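Local structure of chitinase (Chromobacterium violaceum, 4TXG) at residues G417-L422 against G477-S482; I186-A191 against G231-L236; A720-S725 against G729-F734. The protein probably hydrolyses the glycosidic bonds of chitin as a family 18 glycoside hydrolase, and probably binds chitin through a carbohydrate-binding module. All coordinates share one frame; numbering follows the deposited sequence.

Contact 1 (G417-L422 against G477-S482)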
ATOM      1  N   GLY A 417      -3.240 -22.008  -5.921  1.00  9.05           N
ATOM      2  CA  GLY A 417      -3.901 -23.093  -5.216  1.00 10.53           C
ATOM      3  C   GLY A 417      -2.954 -23.889  -4.335  1.00 12.22           C
ATOM      4  O   GLY A 417      -3.363 -24.861  -3.691  1.00 14.37           O
ATOM      5  N   LYS A 418      -1.688 -23.480  -4.287  1.00 10.70           N
ATOM      6  CA  LYS A 418      -0.664 -24.284  -3.610  1.00  9.93           C
ATOM      7  C   LYS A 418       0.193 -23.505  -2.599  1.00 10.38           C
ATOM      8  O   LYS A 418       1.246 -23.991  -2.187  1.00 14.35           O
ATOM      9  CB  LYS A 418       0.262 -24.924  -4.646  1.00 14.62           C
ATOM     10  CG  LYS A 418      -0.408 -25.903  -5.597  1.00 23.91           C
ATOM     11  CD  LYS A 418       0.609 -26.442  -6.598  1.00 36.49           C
ATOM     12  CE  LYS A 418      -0.035 -26.809  -7.923  1.00 49.12           C
ATOM     13  NZ  LYS A 418      -0.551 -25.602  -8.633  1.00 55.18           N
ATOM     14  N   ASP A 419      -0.237 -22.307  -2.207  1.00  7.24           N
ATOM     15  CA  ASP A 419       0.523 -21.531  -1.220  1.00  9.63           C
ATOM     16  C   ASP A 419       0.654 -22.348   0.064  1.00 12.84           C
ATOM     17  O   ASP A 419      -0.351 -22.690   0.682  1.00 12.30           O
ATOM     18  CB  ASP A 419      -0.146 -20.181  -0.929  1.00  9.75           C
ATOM     19  CG  ASP A 419       0.707 -19.287  -0.028  1.00 12.76           C
ATOM     20  OD1 ASP A 419       0.952 -19.661   1.136  1.00 11.68           O
ATOM     21  OD2 ASP A 419       1.128 -18.201  -0.477  1.00 11.19           O
ATOM     22  N   ALA A 420       1.888 -22.675   0.448  1.00 10.24           N
ATOM     23  CA  ALA A 420       2.127 -23.612   1.543  1.00 14.44           C
ATOM     24  C   ALA A 420       1.626 -23.074   2.884  1.00 13.48           C
ATOM     25  O   ALA A 420       1.251 -23.844   3.775  1.00 12.54           O
ATOM     26  CB  ALA A 420       3.613 -23.950   1.632  1.00 16.24           C
ATOM     27  N   GLU A 421       1.625 -21.751   3.030  1.00 12.69           N
ATOM     28  CA  GLU A 421       1.140 -21.135   4.261  1.00 11.93           C
ATOM     29  C   GLU A 421      -0.377 -21.247   4.347  1.00 12.27           C
ATOM     30  O   GLU A 421      -0.927 -21.636   5.383  1.00 11.12           O
ATOM     31  CB  GLU A 421       1.572 -19.671   4.346  1.00 15.15           C
ATOM     32  CG  GLU A 421       1.197 -18.998   5.652  1.00 17.02           C
ATOM     33  CD  GLU A 421       1.905 -17.671   5.860  1.00 24.98           C
ATOM     34  OE1 GLU A 421       1.713 -17.067   6.938  1.00 34.89           O
ATOM     35  OE2 GLU A 421       2.660 -17.230   4.964  1.00 23.32           O
ATOM     36  N   LEU A 422      -1.052 -20.911   3.254  1.00  9.24           N
ATOM     37  CA  LEU A 422      -2.505 -21.033   3.187  1.00 10.48           C
ATOM     38  C   LEU A 422      -2.952 -22.480   3.380  1.00 13.13           C
ATOM     39  O   LEU A 422      -3.953 -22.734   4.047  1.00 11.49           O
ATOM     40  CB  LEU A 422      -3.027 -20.478   1.854  1.00  9.17           C
ATOM     41  CG  LEU A 422      -2.810 -18.972   1.686  1.00 10.37           C
ATOM     42  CD1 LEU A 422      -3.532 -18.466   0.432  1.00 12.05           C
ATOM     43  CD2 LEU A 422      -3.288 -18.222   2.908  1.00 13.69           C
ATOM     44  N   GLY A 477      12.607 -25.602  -4.434  1.00 13.23           N
ATOM     45  CA  GLY A 477      12.419 -24.731  -3.285  1.00 12.63           C
ATOM     46  C   GLY A 477      11.031 -24.130  -3.126  1.00 14.44           C
ATOM     47  O   GLY A 477      10.644 -23.732  -2.022  1.00 12.51           O
ATOM     48  N   LEU A 478      10.281 -24.045  -4.220  1.00 11.02           N
ATOM     49  CA  LEU A 478       8.977 -23.377  -4.188  1.00 13.70           C
ATOM     50  C   LEU A 478       7.982 -24.137  -3.320  1.00 13.53           C
ATOM     51  O   LEU A 478       7.743 -25.319  -3.542  1.00 12.20           O
ATOM     52  CB  LEU A 478       8.408 -23.223  -5.601  1.00 10.62           C
ATOM     53  CG  LEU A 478       7.050 -22.519  -5.687  1.00  9.40           C
ATOM     54  CD1 LEU A 478       7.193 -21.038  -5.323  1.00 13.12           C
ATOM     55  CD2 LEU A 478       6.464 -22.673  -7.086  1.00 12.44           C
ATOM     56  N   TRP A 479       7.408 -23.432  -2.346  1.00 11.17           N
ATOM     57  CA  TRP A 479       6.466 -23.988  -1.371  1.00 11.76           C
ATOM     58  C   TRP A 479       7.131 -25.051  -0.505  1.00 14.67           C
ATOM     59  O   TRP A 479       6.465 -25.931   0.046  1.00 13.32           O
ATOM     60  CB  TRP A 479       5.209 -24.560  -2.048  1.00 12.10           C
ATOM     61  CG  TRP A 479       4.469 -23.576  -2.933  1.00 12.17           C
ATOM     62  CD1 TRP A 479       3.968 -23.827  -4.183  1.00 12.75           C
ATOM     63  CD2 TRP A 479       4.155 -22.199  -2.648  1.00 11.16           C
ATOM     64  NE1 TRP A 479       3.365 -22.703  -4.687  1.00 12.17           N
ATOM     65  CE2 TRP A 479       3.459 -21.690  -3.765  1.00  9.98           C
ATOM     66  CE3 TRP A 479       4.391 -21.348  -1.559  1.00 10.40           C
ATOM     67  CZ2 TRP A 479       3.002 -20.375  -3.829  1.00 11.36           C
ATOM     68  CZ3 TRP A 479       3.930 -20.033  -1.628  1.00 11.19           C
ATOM     69  CH2 TRP A 479       3.243 -19.566  -2.754  1.00 12.24           C
ATOM     70  N   GLY A 480       8.448 -24.938  -0.368  1.00 12.87           N
ATOM     71  CA  GLY A 480       9.188 -25.745   0.577  1.00 12.57           C
ATOM     72  C   GLY A 480       9.155 -25.144   1.968  1.00 13.92           C
ATOM     73  O   GLY A 480       8.379 -24.226   2.250  1.00 12.15           O
ATOM     74  N   SER A 481      10.007 -25.667   2.840  1.00 12.83           N
ATOM     75  CA  SER A 481      10.024 -25.260   4.236  1.00 13.87           C
ATOM     76  C   SER A 481      11.442 -25.000   4.707  1.00 15.19           C
ATOM     77  O   SER A 481      12.367 -25.742   4.378  1.00 15.76           O
ATOM     78  CB  SER A 481       9.378 -26.332   5.116  1.00 21.49           C
ATOM     79  OG  SER A 481       9.501 -25.988   6.484  1.00 29.10           O
ATOM     80  N   SER A 482      11.605 -23.948   5.498  1.00 10.43           N
ATOM     81  CA  SER A 482      12.920 -23.582   6.002  1.00 10.60           C
ATOM     82  C   SER A 482      12.797 -22.999   7.397  1.00 14.21           C
ATOM     83  O   SER A 482      12.497 -21.824   7.551  1.00 13.37           O
ATOM     84  CB  SER A 482      13.584 -22.576   5.065  1.00 17.22           C
ATOM     85  OG  SER A 482      14.692 -21.957   5.698  1.00 17.32           O
TER

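Contact 2 (I186-A191 against G231-L236)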
ATOM      1  N   ILE A 186       7.645  10.488  -6.678  1.00  7.93           N
ATOM      2  CA  ILE A 186       8.734   9.995  -5.836  1.00  7.13           C
ATOM      3  C   ILE A 186       8.355  10.159  -4.376  1.00  7.18           C
ATOM      4  O   ILE A 186       7.987  11.252  -3.945  1.00  8.81           O
ATOM      5  CB  ILE A 186      10.037  10.754  -6.085  1.00  6.87           C
ATOM      6  CG1 ILE A 186      10.474  10.616  -7.547  1.00  6.58           C
ATOM      7  CG2 ILE A 186      11.132  10.286  -5.106  1.00  9.51           C
ATOM      8  CD1 ILE A 186      11.474  11.704  -7.970  1.00  9.16           C
ATOM      9  N   ASN A 187       8.449   9.069  -3.628  1.00  6.29           N
ATOM     10  CA  ASN A 187       8.193   9.084  -2.193  1.00  6.16           C
ATOM     11  C   ASN A 187       9.511   9.056  -1.438  1.00  6.31           C
ATOM     12  O   ASN A 187      10.307   8.138  -1.621  1.00  7.97           O
ATOM     13  CB  ASN A 187       7.358   7.877  -1.770  1.00  6.69           C
ATOM     14  CG  ASN A 187       5.919   7.947  -2.242  1.00 10.38           C
ATOM     15  OD1 ASN A 187       5.421   8.998  -2.631  1.00 13.87           O
ATOM     16  ND2 ASN A 187       5.235   6.806  -2.186  1.00 13.57           N
ATOM     17  N   TYR A 188       9.732  10.041  -0.573  1.00  6.43           N
ATOM     18  CA  TYR A 188      10.946  10.082   0.232  1.00  6.64           C
ATOM     19  C   TYR A 188      10.757   9.328   1.540  1.00  9.74           C
ATOM     20  O   TYR A 188       9.864   9.658   2.326  1.00  7.21           O
ATOM     21  CB  TYR A 188      11.328  11.538   0.515  1.00  7.42           C
ATOM     22  CG  TYR A 188      12.589  11.719   1.327  1.00  7.23           C
ATOM     23  CD1 TYR A 188      12.571  11.639   2.721  1.00  7.30           C
ATOM     24  CD2 TYR A 188      13.798  11.994   0.695  1.00  8.02           C
ATOM     25  CE1 TYR A 188      13.735  11.833   3.468  1.00  7.62           C
ATOM     26  CE2 TYR A 188      14.955  12.172   1.423  1.00  9.38           C
ATOM     27  CZ  TYR A 188      14.920  12.094   2.806  1.00  8.01           C
ATOM     28  OH  TYR A 188      16.078  12.291   3.522  1.00  8.08           O
ATOM     29  N   ALA A 189      11.623   8.347   1.780  1.00  7.38           N
ATOM     30  CA  ALA A 189      11.543   7.485   2.966  1.00  7.06           C
ATOM     31  C   ALA A 189      12.744   7.686   3.883  1.00  9.89           C
ATOM     32  O   ALA A 189      13.874   7.537   3.422  1.00  9.16           O
ATOM     33  CB  ALA A 189      11.462   6.012   2.523  1.00  7.03           C
ATOM     34  N   PHE A 190      12.564   8.006   5.171  1.00 10.22           N
ATOM     35  CA  PHE A 190      11.284   8.220   5.859  1.00  6.68           C
ATOM     36  C   PHE A 190      11.329   9.435   6.769  1.00 10.27           C
ATOM     37  O   PHE A 190      12.360   9.707   7.396  1.00  9.45           O
ATOM     38  CB  PHE A 190      10.920   7.034   6.761  1.00  7.09           C
ATOM     39  CG  PHE A 190      10.389   5.840   6.040  1.00  7.18           C
ATOM     40  CD1 PHE A 190       9.140   5.878   5.445  1.00  8.43           C
ATOM     41  CD2 PHE A 190      11.116   4.663   6.010  1.00  8.09           C
ATOM     42  CE1 PHE A 190       8.645   4.758   4.801  1.00  8.49           C
ATOM     43  CE2 PHE A 190      10.629   3.543   5.368  1.00  8.89           C
ATOM     44  CZ  PHE A 190       9.390   3.599   4.766  1.00 10.70           C
ATOM     45  N   ALA A 191      10.199  10.126   6.893  1.00  8.51           N
ATOM     46  CA  ALA A 191       9.967  10.972   8.057  1.00  9.45           C
ATOM     47  C   ALA A 191       9.373  10.110   9.178  1.00  9.66           C
ATOM     48  O   ALA A 191       8.943   8.978   8.944  1.00  7.98           O
ATOM     49  CB  ALA A 191       9.038  12.140   7.719  1.00  6.13           C
ATOM     50  N   GLY A 231      21.362  18.800   1.365  1.00 10.93           N
ATOM     51  CA  GLY A 231      20.905  17.418   1.430  1.00  9.13           C
ATOM     52  C   GLY A 231      20.061  16.919   0.267  1.00 10.26           C
ATOM     53  O   GLY A 231      20.011  17.540  -0.803  1.00  8.83           O
ATOM     54  N   HIS A 232      19.418  15.764   0.471  1.00  8.63           N
ATOM     55  CA  HIS A 232      18.524  15.197  -0.540  1.00  8.42           C
ATOM     56  C   HIS A 232      17.467  16.207  -0.990  1.00  8.09           C
ATOM     57  O   HIS A 232      17.113  16.263  -2.168  1.00  9.48           O
ATOM     58  CB  HIS A 232      17.787  13.958  -0.013  1.00  8.23           C
ATOM     59  CG  HIS A 232      18.670  12.789   0.323  1.00  8.63           C
ATOM     60  ND1 HIS A 232      19.595  12.265  -0.552  1.00 10.14           N
ATOM     61  CD2 HIS A 232      18.713  12.015   1.432  1.00  8.68           C
ATOM     62  CE1 HIS A 232      20.194  11.228   0.016  1.00  9.49           C
ATOM     63  NE2 HIS A 232      19.667  11.048   1.210  1.00  9.23           N
ATOM     64  N   PHE A 233      16.937  16.981  -0.046  1.00  7.87           N
ATOM     65  CA  PHE A 233      15.816  17.868  -0.356  1.00  7.73           C
ATOM     66  C   PHE A 233      16.213  18.959  -1.355  1.00  7.87           C
ATOM     67  O   PHE A 233      15.425  19.349  -2.215  1.00  7.84           O
ATOM     68  CB  PHE A 233      15.263  18.520   0.915  1.00  7.50           C
ATOM     69  CG  PHE A 233      14.444  17.582   1.797  1.00  7.24           C
ATOM     70  CD1 PHE A 233      14.349  16.230   1.519  1.00  8.82           C
ATOM     71  CD2 PHE A 233      13.779  18.083   2.911  1.00 10.22           C
ATOM     72  CE1 PHE A 233      13.604  15.381   2.342  1.00  8.04           C
ATOM     73  CE2 PHE A 233      13.032  17.255   3.736  1.00  9.45           C
ATOM     74  CZ  PHE A 233      12.938  15.901   3.446  1.00  8.53           C
ATOM     75  N   ASN A 234      17.433  19.466  -1.218  1.00  8.17           N
ATOM     76  CA  ASN A 234      17.944  20.468  -2.153  1.00  8.42           C
ATOM     77  C   ASN A 234      17.934  19.916  -3.590  1.00 10.35           C
ATOM     78  O   ASN A 234      17.451  20.569  -4.525  1.00  8.94           O
ATOM     79  CB  ASN A 234      19.359  20.895  -1.729  1.00  8.77           C
ATOM     80  CG  ASN A 234      19.900  22.058  -2.545  1.00  9.73           C
ATOM     81  OD1 ASN A 234      20.100  21.942  -3.757  1.00  9.49           O
ATOM     82  ND2 ASN A 234      20.170  23.176  -1.876  1.00  9.21           N
ATOM     83  N   LEU A 235      18.454  18.706  -3.764  1.00 10.09           N
ATOM     84  CA  LEU A 235      18.464  18.078  -5.081  1.00  8.90           C
ATOM     85  C   LEU A 235      17.041  17.792  -5.586  1.00  8.91           C
ATOM     86  O   LEU A 235      16.754  18.005  -6.761  1.00 10.47           O
ATOM     87  CB  LEU A 235      19.302  16.790  -5.052  1.00 11.68           C
ATOM     88  CG  LEU A 235      20.810  17.044  -4.884  1.00 12.51           C
ATOM     89  CD1 LEU A 235      21.618  15.751  -4.851  1.00 14.18           C
ATOM     90  CD2 LEU A 235      21.311  17.949  -6.012  1.00 14.50           C
ATOM     91  N   LEU A 236      16.145  17.336  -4.712  1.00  8.33           N
ATOM     92  CA  LEU A 236      14.760  17.097  -5.142  1.00  8.19           C
ATOM     93  C   LEU A 236      14.140  18.377  -5.698  1.00  9.61           C
ATOM     94  O   LEU A 236      13.518  18.372  -6.765  1.00  9.55           O
ATOM     95  CB  LEU A 236      13.904  16.555  -3.986  1.00  9.29           C
ATOM     96  CG  LEU A 236      14.222  15.138  -3.504  1.00  9.27           C
ATOM     97  CD1 LEU A 236      13.329  14.805  -2.307  1.00 11.61           C
ATOM     98  CD2 LEU A 236      14.025  14.120  -4.610  1.00  8.35           C
TER

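Contact 3 (A720-S725 against G729-F734). With CS (cesium ion), chain G.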
ATOM      1  N   ALA A 720     -22.892 -12.454  -9.388  1.00 17.76           N
ATOM      2  CA  ALA A 720     -21.562 -12.866  -8.967  1.00 19.78           C
ATOM      3  C   ALA A 720     -20.520 -12.476 -10.001  1.00 17.31           C
ATOM      4  O   ALA A 720     -20.531 -12.983 -11.117  1.00 20.46           O
ATOM      5  CB  ALA A 720     -21.525 -14.371  -8.716  1.00 17.08           C
ATOM      6  N   GLY A 721     -19.614 -11.580  -9.631  1.00 11.74           N
ATOM      7  CA  GLY A 721     -18.517 -11.237 -10.512  1.00 11.97           C
ATOM      8  C   GLY A 721     -17.437 -12.297 -10.502  1.00 13.00           C
ATOM      9  O   GLY A 721     -16.628 -12.389 -11.424  1.00 11.13           O
ATOM     10  N   HIS A 722     -17.415 -13.096  -9.443  1.00 10.58           N
ATOM     11  CA  HIS A 722     -16.470 -14.196  -9.370  1.00 11.19           C
ATOM     12  C   HIS A 722     -17.073 -15.442  -8.734  1.00 15.37           C
ATOM     13  O   HIS A 722     -17.664 -15.374  -7.660  1.00 15.38           O
ATOM     14  CB  HIS A 722     -15.216 -13.809  -8.589  1.00 13.10           C
ATOM     15  CG  HIS A 722     -14.240 -14.930  -8.485  1.00 10.65           C
ATOM     16  ND1 HIS A 722     -13.302 -15.195  -9.465  1.00 10.27           N
ATOM     17  CD2 HIS A 722     -14.104 -15.917  -7.565  1.00 11.15           C
ATOM     18  CE1 HIS A 722     -12.620 -16.275  -9.139  1.00 12.21           C
ATOM     19  NE2 HIS A 722     -13.089 -16.735  -7.987  1.00 10.93           N
ATOM     20  N   SER A 723     -16.873 -16.580  -9.393  1.00 15.15           N
ATOM     21  CA  SER A 723     -17.247 -17.875  -8.839  1.00 23.57           C
ATOM     22  C   SER A 723     -16.095 -18.855  -9.013  1.00 20.98           C
ATOM     23  O   SER A 723     -15.292 -18.722  -9.937  1.00 19.52           O
ATOM     24  CB  SER A 723     -18.510 -18.413  -9.517  1.00 28.89           C
ATOM     25  OG  SER A 723     -19.588 -17.508  -9.351  1.00 35.63           O
ATOM     26  N   GLY A 724     -16.013 -19.831  -8.118  1.00 21.30           N
ATOM     27  CA  GLY A 724     -14.984 -20.847  -8.204  1.00 22.79           C
ATOM     28  C   GLY A 724     -13.650 -20.368  -7.678  1.00 19.44           C
ATOM     29  O   GLY A 724     -13.546 -19.300  -7.072  1.00 18.08           O
ATOM     30  N   SER A 725     -12.622 -21.171  -7.920  1.00 17.20           N
ATOM     31  CA  SER A 725     -11.265 -20.847  -7.502  1.00 15.72           C
ATOM     32  C   SER A 725     -10.773 -19.545  -8.145  1.00 15.03           C
ATOM     33  O   SER A 725     -11.254 -19.171  -9.218  1.00 13.63           O
ATOM     34  CB  SER A 725     -10.347 -22.013  -7.860  1.00 16.49           C
ATOM     35  OG  SER A 725      -9.062 -21.580  -8.210  1.00 23.03           O
ATOM     36  N   GLY A 729      -6.429 -15.597 -11.278  1.00  9.89           N
ATOM     37  CA  GLY A 729      -6.982 -14.288 -10.960  1.00 11.04           C
ATOM     38  C   GLY A 729      -8.472 -14.287 -10.686  1.00 12.09           C
ATOM     39  O   GLY A 729      -9.201 -15.138 -11.185  1.00 12.33           O
ATOM     40  N   LEU A 730      -8.930 -13.329  -9.882  1.00  9.52           N
ATOM     41  CA  LEU A 730     -10.361 -13.137  -9.681  1.00  9.70           C
ATOM     42  C   LEU A 730     -10.998 -12.702 -11.003  1.00 10.87           C
ATOM     43  O   LEU A 730     -10.392 -11.946 -11.756  1.00  9.70           O
ATOM     44  CB  LEU A 730     -10.606 -12.107  -8.576  1.00  7.80           C
ATOM     45  CG  LEU A 730     -10.271 -12.649  -7.182  1.00  7.64           C
ATOM     46  CD1 LEU A 730     -10.003 -11.508  -6.184  1.00  7.50           C
ATOM     47  CD2 LEU A 730     -11.408 -13.539  -6.707  1.00  7.79           C
ATOM     48  N   LYS A 731     -12.209 -13.181 -11.291  1.00  8.77           N
ATOM     49  CA  LYS A 731     -12.778 -13.037 -12.632  1.00  9.16           C
ATOM     50  C   LYS A 731     -13.643 -11.796 -12.818  1.00 12.92           C
ATOM     51  O   LYS A 731     -14.182 -11.568 -13.905  1.00 14.67           O
ATOM     52  CB  LYS A 731     -13.596 -14.282 -12.988  1.00  9.63           C
ATOM     53  CG  LYS A 731     -12.764 -15.552 -13.088  1.00 15.59           C
ATOM     54  CD  LYS A 731     -13.668 -16.777 -13.037  1.00 25.71           C
ATOM     55  CE  LYS A 731     -12.871 -18.059 -12.819  1.00 35.65           C
ATOM     56  NZ  LYS A 731     -13.773 -19.183 -12.428  1.00 41.20           N
ATOM     57  N   GLY A 732     -13.780 -11.001 -11.766  1.00  9.32           N
ATOM     58  CA  GLY A 732     -14.529  -9.760 -11.833  1.00  9.43           C
ATOM     59  C   GLY A 732     -14.222  -8.895 -10.625  1.00 10.32           C
ATOM     60  O   GLY A 732     -13.539  -9.339  -9.705  1.00  9.65           O
ATOM     61  N   ASP A 733     -14.728  -7.663 -10.635  1.00  9.55           N
ATOM     62  CA  ASP A 733     -14.521  -6.710  -9.545  1.00  7.42           C
ATOM     63  C   ASP A 733     -15.502  -6.887  -8.379  1.00  7.55           C
ATOM     64  O   ASP A 733     -15.110  -6.791  -7.210  1.00  9.32           O
ATOM     65  CB  ASP A 733     -14.653  -5.269 -10.057  1.00  8.29           C
ATOM     66  CG  ASP A 733     -13.521  -4.856 -10.982  1.00 14.11           C
ATOM     67  OD1 ASP A 733     -12.479  -5.543 -11.024  1.00 13.71           O
ATOM     68  OD2 ASP A 733     -13.668  -3.810 -11.657  1.00 13.41           O
ATOM     69  N   PHE A 734     -16.778  -7.104  -8.691  1.00  7.40           N
ATOM     70  CA  PHE A 734     -17.790  -7.072  -7.641  1.00  7.27           C
ATOM     71  C   PHE A 734     -18.783  -8.200  -7.694  1.00  8.30           C
ATOM     72  O   PHE A 734     -19.168  -8.673  -8.763  1.00  8.87           O
ATOM     73  CB  PHE A 734     -18.569  -5.755  -7.694  1.00  8.48           C
ATOM     74  CG  PHE A 734     -17.702  -4.542  -7.573  1.00  7.93           C
ATOM     75  CD1 PHE A 734     -17.041  -4.273  -6.384  1.00  9.41           C
ATOM     76  CD2 PHE A 734     -17.539  -3.680  -8.646  1.00 10.62           C
ATOM     77  CE1 PHE A 734     -16.242  -3.145  -6.262  1.00  8.53           C
ATOM     78  CE2 PHE A 734     -16.723  -2.555  -8.539  1.00 11.88           C
ATOM     79  CZ  PHE A 734     -16.079  -2.285  -7.350  1.00  7.52           C
TER
HETATM   80 CS    CS G 806     -21.165  -8.130 -11.005  1.00 92.17          CS
HETATM   81  O   HOH W   1     -21.874  -5.147  -9.949  1.00 19.88           O

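Contact 1 (G417-L422 against G477-S482)
The indole of Trp479 lies with one face against the backbone of Lys418 and Asp419, just where the chain enters helix 420-424. The face contacts come first. Asp419 CA stands 3.6 Å from the centroid of the six-membered ring and only 6° off its normal, a well-centred CH-pi contact. Farther along the same face the carbonyl of Lys418 rests on the pyrrole part, with Lys418 O 3.3 Å from Trp479 CG. Ala420 N comes to 3.5 Å from Trp479 CE3. Leu478 CD1 covers the opposite face, so the indole is sandwiched between Leu478 and the chain at Lys418-Asp419.

Apolar contact adds little more: Ala420 CB meets Trp479 CB at 4.1 Å. Lys418 CB packs beside the pyrrole, 3.9 Å from Trp479 CD1, before the rest of that side chain leads away.

The polar bonds lie around the ring. Asp419 is the N-cap of the helix. With CG anti to the backbone N (chi1 -173°), its carboxylate swings back to the helix start, where OD1 accepts from Glu421 N at 2.9 Å and from Leu422 N at 3.2 Å. The other oxygen, Asp419 OD2, passes 3.4 Å from Trp479 CH2 and takes a hydrogen bond from His400. Trp479 NE1 bonds to Asp416, which fixes the rotation of the indole.

Trp479 belongs to a type II turn, Gly477 to Gly480, in the long loop between strand 466-468 and helix 522-530; the contact therefore lays that loop over the N-terminal end of helix 420-424, with Pro409 also touching the tryptophan.

Contact 2 (I186-A191 against G231-L236)
Tyr188 reaches from its strand to helix 231-242 and puts its ring among His232, Phe233 and Leu236. Its CG is anti to the backbone N (chi1 -179°), which carries the phenol straight out to the helix.

Phe233 meets it edge-to-face. The Phe233 CE1 corner points at the middle of the tyrosine ring, 3.6 Å from Tyr188 CZ, and the two planes stand 73° apart with centroids separated by 4.9 Å. His232 comes to the rim of the same ring instead: its CB lies near the tyrosine plane, 3.6 Å from Tyr188 CE2, while the phenol oxygen Tyr188 OH approaches the edge of the imidazole at His232 CD2, 3.4 Å away. These two rings meet obliquely. One helical turn on, Leu236 adds a methyl, CD1, 4.1 Å from Tyr188 CD2.

All four side chains are buried. The imidazole is held from beyond the pair, since His232 NE2 is hydrogen-bonded to Ser162 O, and its ring also meets Phe160 edge-to-face. Phe233 in turn makes edge-to-face contacts with Tyr304 and Phe306, extending the aromatic cluster.

The axes of segments 186-191 and 231-236 run nearly antiparallel, at 166°, with a closest approach of 11.3 Å. Strand 185-193, helix 231-242 and the adjacent parallel strand 247-253 make a beta-alpha-beta crossover, a unit of the TIM barrel of family 18 glycoside hydrolases.

Contact 3 (A720-S725 against G729-F734)
His722 and Lys731 join the two arms of the loop that links strands 716-719 and 734-740, antiparallel neighbours in a mixed sheet of the Chitinase C region. The arms run in nearly opposite directions, as in a long hairpin connection.

The imidazole of His722 is at the centre. Lys731 N donates to His722 ND1 over 2.9 Å, at an N-H...N angle of 155°, from slightly out of the ring plane. Over one face sits a methyl of Leu730: CD2 is 3.6 Å from the centroid of the His722 ring and almost on its normal, a CH-pi contact. The other ring nitrogen, NE2, donates to Gly724 O at 2.8 Å, reaching the carbonyl from above its plane. Both nitrogens are thus engaged, one accepting and one donating, which fixes the orientation of the ring and is consistent with a neutral imidazole protonated at NE2.

Lys731 extends beyond CG alongside the histidine, past ND1 and CE1, and its NZ donates to Ser723 O at 3.0 Å, nearly along the C=O. Toward the strands, the backbones close up at two glycines through CA-H...O contacts: Gly732 CA lies 3.4 Å from Gly721 O, and Gly721 CA is 3.2 Å from Phe734 O.

Farther out, Asn735 accepts from His722 N, while Leu730 N bonds to Asp442 and the Leu730 side chain touches His446, so this loop rests on helix 441-448 of the glycoside hydrolase region. A cesium ion bridges the end of strand 716-719 and the start of strand 734-740, bound by Ser719 OG, a water and, at 3.0 Å, Phe734 O.

How the contacts relate
From the N terminus, contact 2 comes first, joining strand 185-193 to helix 231-242 and closing a span of 39 residues within the barrel. Contact 1 follows, joining the start of helix 420-424 to the loop before helix 522-530 across 54 residues, elsewhere in the same region, the two centres about 38 Å apart. Contact 3 closes last and most locally, with three residues between its arms, in the connection between strands 716-719 and 734-740 of the Chitinase C region. They lie in series, neither nested nor crossed. None touches another: between nearest atoms, contacts 1 and 3 approach to about 6 Å, whereas contact 2 stays about 22 Å from contact 1 and about 23 Å from contact 3.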